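Local coordinates for protein putative enzyme related to aldose 1-epimerase (Salmonella typhimurium, PDB 2HTA) that probably interconverts the alpha and beta anomers of hexose 6-phosphates such as glucose 6-phosphate, as a monomeric mutarotase related to the galactose mutarotases, at residues 44-57 / 120-134. Numbering follows the deposited sequence.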
loop_
_atom_site.group_PDB
_atom_site.type_symbol
_atom_site.label_atom_id
_atom_site.label_comp_id
_atom_site.label_asym_id
_atom_site.label_seq_id
_atom_site.Cartn_x
_atom_site.Cartn_y
_atom_site.Cartn_z
ATOM N N ILE A 44 4.479 -3.776 14.509
ATOM C CA ILE A 44 3.375 -3.434 15.389
ATOM C C ILE A 44 2.179 -4.281 14.965
ATOM O O ILE A 44 1.736 -4.238 13.816
ATOM C CB ILE A 44 3.022 -1.922 15.326
ATOM C CG1 ILE A 44 4.276 -1.033 15.597
ATOM C CG2 ILE A 44 1.801 -1.643 16.226
ATOM C CD1 ILE A 44 4.887 -1.172 17.038
ATOM N N VAL A 45 1.674 -5.085 15.906
ATOM C CA VAL A 45 0.673 -6.064 15.592
ATOM C C VAL A 45 -0.619 -5.733 16.367
ATOM O O VAL A 45 -0.581 -5.558 17.577
ATOM C CB VAL A 45 1.140 -7.514 15.917
ATOM C CG1 VAL A 45 0.015 -8.486 15.636
ATOM C CG2 VAL A 45 2.433 -7.905 15.105
ATOM N N VAL A 46 -1.722 -5.625 15.632
ATOM C CA VAL A 46 -3.037 -5.354 16.171
ATOM C C VAL A 46 -3.774 -6.701 16.209
ATOM O O VAL A 46 -4.069 -7.317 15.181
ATOM C CB VAL A 46 -3.850 -4.372 15.245
ATOM C CG1 VAL A 46 -5.315 -4.169 15.780
ATOM C CG2 VAL A 46 -3.145 -3.011 15.100
ATOM N N ASP A 47 -4.082 -7.176 17.410
ATOM C CA ASP A 47 -4.863 -8.393 17.497
ATOM C C ASP A 47 -6.086 -7.996 18.354
ATOM O O ASP A 47 -6.034 -8.026 19.597
ATOM C CB ASP A 47 -4.017 -9.471 18.186
ATOM C CG ASP A 47 -4.745 -10.818 18.305
ATOM O OD1 ASP A 47 -5.974 -10.905 18.083
ATOM O OD2 ASP A 47 -4.073 -11.819 18.651
ATOM N N HIS A 48 -7.143 -7.542 17.678
ATOM C CA HIS A 48 -8.297 -6.939 18.342
ATOM C C HIS A 48 -9.478 -7.847 18.020
ATOM O O HIS A 48 -9.469 -8.521 16.982
ATOM C CB HIS A 48 -8.459 -5.531 17.706
ATOM C CG HIS A 48 -9.642 -4.746 18.167
ATOM N ND1 HIS A 48 -10.918 -4.950 17.681
ATOM C CD2 HIS A 48 -9.722 -3.680 18.988
ATOM C CE1 HIS A 48 -11.731 -4.056 18.210
ATOM N NE2 HIS A 48 -11.032 -3.284 19.023
ATOM N N PRO A 49 -10.531 -7.861 18.882
ATOM C CA PRO A 49 -11.682 -8.744 18.581
ATOM C C PRO A 49 -12.369 -8.540 17.220
ATOM O O PRO A 49 -12.937 -9.501 16.658
ATOM C CB PRO A 49 -12.657 -8.403 19.709
ATOM C CG PRO A 49 -11.765 -8.075 20.849
ATOM C CD PRO A 49 -10.735 -7.165 20.157
ATOM N N GLN A 50 -12.328 -7.305 16.684
ATOM C CA GLN A 50 -13.005 -7.010 15.430
ATOM C C GLN A 50 -12.045 -6.922 14.216
ATOM O O GLN A 50 -12.498 -6.728 13.095
ATOM C CB GLN A 50 -13.696 -5.635 15.570
ATOM C CG GLN A 50 -14.796 -5.632 16.650
ATOM C CD GLN A 50 -15.881 -6.560 16.207
ATOM O OE1 GLN A 50 -16.594 -6.269 15.254
ATOM N NE2 GLN A 50 -15.930 -7.724 16.790
ATOM N N VAL A 51 -10.739 -7.034 14.449
ATOM C CA VAL A 51 -9.774 -6.862 13.337
ATOM C C VAL A 51 -8.368 -7.351 13.723
ATOM O O VAL A 51 -7.917 -7.142 14.832
ATOM C CB VAL A 51 -9.666 -5.334 12.945
ATOM C CG1 VAL A 51 -9.381 -4.391 14.182
ATOM C CG2 VAL A 51 -8.636 -5.135 11.762
ATOM N N LYS A 52 -7.686 -7.953 12.763
ATOM C CA LYS A 52 -6.277 -8.289 12.905
ATOM C C LYS A 52 -5.523 -7.511 11.833
ATOM O O LYS A 52 -5.945 -7.489 10.690
ATOM C CB LYS A 52 -6.075 -9.786 12.655
ATOM C CG LYS A 52 -6.563 -10.625 13.840
ATOM C CD LYS A 52 -6.303 -12.102 13.551
ATOM C CE LYS A 52 -6.757 -12.956 14.767
ATOM N NZ LYS A 52 -7.004 -14.387 14.406
ATOM N N ALA A 53 -4.436 -6.863 12.218
ATOM C CA ALA A 53 -3.639 -6.089 11.244
ATOM C C ALA A 53 -2.208 -6.012 11.739
ATOM O O ALA A 53 -1.917 -6.205 12.936
ATOM C CB ALA A 53 -4.239 -4.648 11.136
ATOM N N SER A 54 -1.271 -5.707 10.848
ATOM C CA SER A 54 0.112 -5.614 11.345
ATOM C C SER A 54 0.847 -4.627 10.458
ATOM O O SER A 54 0.459 -4.415 9.302
ATOM C CB SER A 54 0.816 -6.990 11.301
ATOM O OG SER A 54 0.776 -7.586 9.996
ATOM N N PHE A 55 1.921 -4.070 11.005
ATOM C CA PHE A 55 2.667 -3.027 10.347
ATOM C C PHE A 55 4.146 -3.308 10.564
ATOM O O PHE A 55 4.523 -3.878 11.581
ATOM C CB PHE A 55 2.414 -1.715 11.064
ATOM C CG PHE A 55 1.013 -1.195 10.962
ATOM C CD1 PHE A 55 0.674 -0.216 10.015
ATOM C CD2 PHE A 55 0.041 -1.633 11.866
ATOM C CE1 PHE A 55 -0.666 0.261 9.941
ATOM C CE2 PHE A 55 -1.279 -1.153 11.808
ATOM C CZ PHE A 55 -1.620 -0.202 10.861
ATOM N N ALA A 56 5.002 -2.847 9.652
ATOM C CA ALA A 56 6.400 -2.685 10.011
ATOM C C ALA A 56 6.601 -1.205 10.348
ATOM O O ALA A 56 6.053 -0.303 9.659
ATOM C CB ALA A 56 7.313 -3.085 8.825
ATOM N N LEU A 57 7.456 -0.941 11.350
ATOM C CA LEU A 57 7.914 0.424 11.609
ATOM C C LEU A 57 8.639 0.948 10.394
ATOM O O LEU A 57 8.526 2.149 10.069
ATOM C CB LEU A 57 8.835 0.533 12.833
ATOM C CG LEU A 57 8.092 0.320 14.160
ATOM C CD1 LEU A 57 9.076 0.294 15.343
ATOM C CD2 LEU A 57 7.013 1.432 14.403
ATOM N N LEU A 120 6.171 5.208 15.877
ATOM C CA LEU A 120 4.760 5.190 16.200
ATOM C C LEU A 120 4.508 6.284 17.203
ATOM O O LEU A 120 4.858 6.180 18.406
ATOM C CB LEU A 120 4.387 3.813 16.732
ATOM C CG LEU A 120 2.992 3.667 17.374
ATOM C CD1 LEU A 120 1.965 3.913 16.244
ATOM C CD2 LEU A 120 2.732 2.278 17.970
ATOM N N LYS A 121 3.894 7.379 16.728
ATOM C CA LYS A 121 3.758 8.597 17.493
ATOM C C LYS A 121 2.521 8.546 18.379
ATOM O O LYS A 121 2.556 9.089 19.506
ATOM C CB LYS A 121 3.623 9.786 16.521
ATOM C CG LYS A 121 3.644 11.128 17.137
ATOM C CD LYS A 121 3.366 12.224 16.063
ATOM C CE LYS A 121 3.643 13.622 16.650
ATOM N NZ LYS A 121 5.026 13.720 17.288
ATOM N N ALA A 122 1.440 7.954 17.899
ATOM C CA ALA A 122 0.166 7.978 18.669
ATOM C C ALA A 122 -0.702 6.826 18.284
ATOM O O ALA A 122 -0.532 6.262 17.214
ATOM C CB ALA A 122 -0.587 9.296 18.454
ATOM N N HIS A 123 -1.675 6.519 19.141
ATOM C CA HIS A 123 -2.653 5.522 18.819
ATOM C C HIS A 123 -3.777 5.624 19.819
ATOM O O HIS A 123 -3.589 6.178 20.889
ATOM C CB HIS A 123 -2.004 4.099 18.831
ATOM C CG HIS A 123 -1.277 3.786 20.094
ATOM N ND1 HIS A 123 -1.894 3.164 21.166
ATOM C CD2 HIS A 123 0.011 4.007 20.470
ATOM C CE1 HIS A 123 -1.026 3.048 22.159
ATOM N NE2 HIS A 123 0.141 3.532 21.752
ATOM N N ASN A 124 -4.947 5.164 19.407
ATOM C CA ASN A 124 -6.069 4.955 20.330
ATOM C C ASN A 124 -6.903 3.782 19.865
ATOM O O ASN A 124 -6.755 3.282 18.756
ATOM C CB ASN A 124 -6.892 6.245 20.496
ATOM C CG ASN A 124 -7.537 6.660 19.252
ATOM O OD1 ASN A 124 -8.669 6.251 18.968
ATOM N ND2 ASN A 124 -6.860 7.539 18.487
ATOM N N GLU A 125 -7.771 3.291 20.729
ATOM C CA GLU A 125 -8.528 2.119 20.354
ATOM C C GLU A 125 -9.855 2.141 21.120
ATOM O O GLU A 125 -9.984 2.871 22.116
ATOM C CB GLU A 125 -7.716 0.873 20.695
ATOM C CG GLU A 125 -7.297 0.753 22.145
ATOM C CD GLU A 125 -6.192 -0.283 22.340
ATOM O OE1 GLU A 125 -5.088 -0.163 21.703
ATOM O OE2 GLU A 125 -6.440 -1.216 23.133
ATOM N N ASP A 126 -10.827 1.421 20.598
ATOM C CA ASP A 126 -12.112 1.297 21.247
ATOM C C ASP A 126 -12.640 -0.070 20.846
ATOM O O ASP A 126 -11.890 -0.868 20.304
ATOM C CB ASP A 126 -13.038 2.492 20.883
ATOM C CG ASP A 126 -13.378 2.580 19.384
ATOM O OD1 ASP A 126 -13.189 1.633 18.581
ATOM O OD2 ASP A 126 -13.899 3.632 18.971
ATOM N N ASP A 127 -13.908 -0.378 21.133
ATOM C CA ASP A 127 -14.437 -1.685 20.792
ATOM C C ASP A 127 -14.531 -1.946 19.298
ATOM O O ASP A 127 -14.818 -3.082 18.923
ATOM C CB ASP A 127 -15.866 -1.863 21.352
ATOM C CG ASP A 127 -15.888 -2.012 22.833
ATOM O OD1 ASP A 127 -14.838 -2.272 23.473
ATOM O OD2 ASP A 127 -16.994 -1.802 23.400
ATOM N N ASN A 128 -14.384 -0.899 18.460
ATOM C CA ASN A 128 -14.562 -1.062 17.004
ATOM C C ASN A 128 -13.210 -1.287 16.252
ATOM O O ASN A 128 -13.175 -1.930 15.218
ATOM C CB ASN A 128 -15.256 0.160 16.394
ATOM C CG ASN A 128 -16.649 0.353 16.944
ATOM O OD1 ASN A 128 -17.334 -0.625 17.197
ATOM N ND2 ASN A 128 -17.050 1.571 17.138
ATOM N N GLY A 129 -12.125 -0.766 16.802
ATOM C CA GLY A 129 -10.834 -1.022 16.136
ATOM C C GLY A 129 -9.783 -0.107 16.716
ATOM O O GLY A 129 -9.904 0.308 17.892
ATOM N N VAL A 130 -8.745 0.229 15.902
ATOM C CA VAL A 130 -7.575 0.933 16.416
ATOM C C VAL A 130 -7.174 2.041 15.437
ATOM O O VAL A 130 -7.347 1.875 14.220
ATOM C CB VAL A 130 -6.369 -0.040 16.606
ATOM C CG1 VAL A 130 -5.194 0.687 17.252
ATOM C CG2 VAL A 130 -6.756 -1.205 17.509
ATOM N N MET A 131 -6.702 3.161 15.959
ATOM C CA MET A 131 -6.136 4.240 15.106
ATOM C C MET A 131 -4.684 4.359 15.425
ATOM O O MET A 131 -4.337 4.301 16.610
ATOM C CB MET A 131 -6.778 5.598 15.483
ATOM C CG MET A 131 -8.300 5.719 15.268
ATOM S SD MET A 131 -8.840 7.392 15.921
ATOM C CE MET A 131 -7.786 8.528 14.963
ATOM N N LEU A 132 -3.828 4.603 14.419
ATOM C CA LEU A 132 -2.389 4.715 14.694
ATOM C C LEU A 132 -1.815 5.835 13.831
ATOM O O LEU A 132 -2.256 6.020 12.686
ATOM C CB LEU A 132 -1.644 3.426 14.293
ATOM C CG LEU A 132 -2.029 2.073 14.922
ATOM C CD1 LEU A 132 -3.118 1.436 14.078
ATOM C CD2 LEU A 132 -0.770 1.180 14.904
ATOM N N THR A 133 -0.839 6.556 14.389
ATOM C CA THR A 133 -0.146 7.611 13.632
ATOM C C THR A 133 1.329 7.304 13.686
ATOM O O THR A 133 1.891 7.194 14.767
ATOM C CB THR A 133 -0.343 8.934 14.258
ATOM O OG1 THR A 133 -1.748 9.244 14.269
ATOM C CG2 THR A 133 0.356 9.988 13.430
ATOM N N PHE A 134 1.948 7.205 12.515
ATOM C CA PHE A 134 3.399 6.995 12.385
ATOM C C PHE A 134 3.999 8.288 11.846
ATOM O O PHE A 134 3.351 9.036 11.069
ATOM C CB PHE A 134 3.670 5.845 11.399
ATOM C CG PHE A 134 3.220 4.504 11.876
ATOM C CD1 PHE A 134 1.887 4.037 11.630
ATOM C CD2 PHE A 134 4.087 3.697 12.595
ATOM C CE1 PHE A 134 1.492 2.737 12.076
ATOM C CE2 PHE A 134 3.687 2.406 13.008
ATOM C CZ PHE A 134 2.417 1.937 12.760
#
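Two beta hairpins pack face to face here, 44-57 from a five-stranded antiparallel sheet and 120-134 from the edge of a nine-stranded one. The contact is largely apolar and buried. Strands 44-48 and 130-134 run nearly antiparallel, with axes 9.9 Å apart at closest approach. That spacing is filled by side chains.

At one end, F55 and F134 meet obliquely, their planes turned 40° against each other. F134 CE1 lies over one face of the F55 ring, 3.7 Å from F55 CD1. L57 CD2 comes to the F134 ring edge, in its plane, 3.7 Å from F134 CE2. L57 and F134 cross at about a right angle. Both methyls of L132 reach F55 CE2, and CD2 also touches I44 CG2. In the middle, V46 CG1 and V130 CG2 meet tip to tip at 3.7 Å.

The turn end is polar. H48 sends its ring across to the 126-129 loop, with CG trans to the backbone N (chi1 176°). H48 NE2 donates to D126 O at 2.9 Å, nearly straight (166°) and in the ring plane. ND1 accepts from Q50 N of its own turn, so both ring nitrogens are used and the ring rotation is fixed. G129 CA makes a CH-pi contact over one face of the H48 ring, 3.9 Å from its centroid; P49 CD covers the opposite face. D126 OD1 accepts from N128 N, an Asx turn, and also from G129 N, which makes it an Asx motif.

Outside these hairpins, F156 meets F55 edge-to-face and V158 touches V130, extending the core along strand 151-158. Such layered packing of antiparallel sheets is characteristic of the beta-sandwich fold of the galactose mutarotase superfamily.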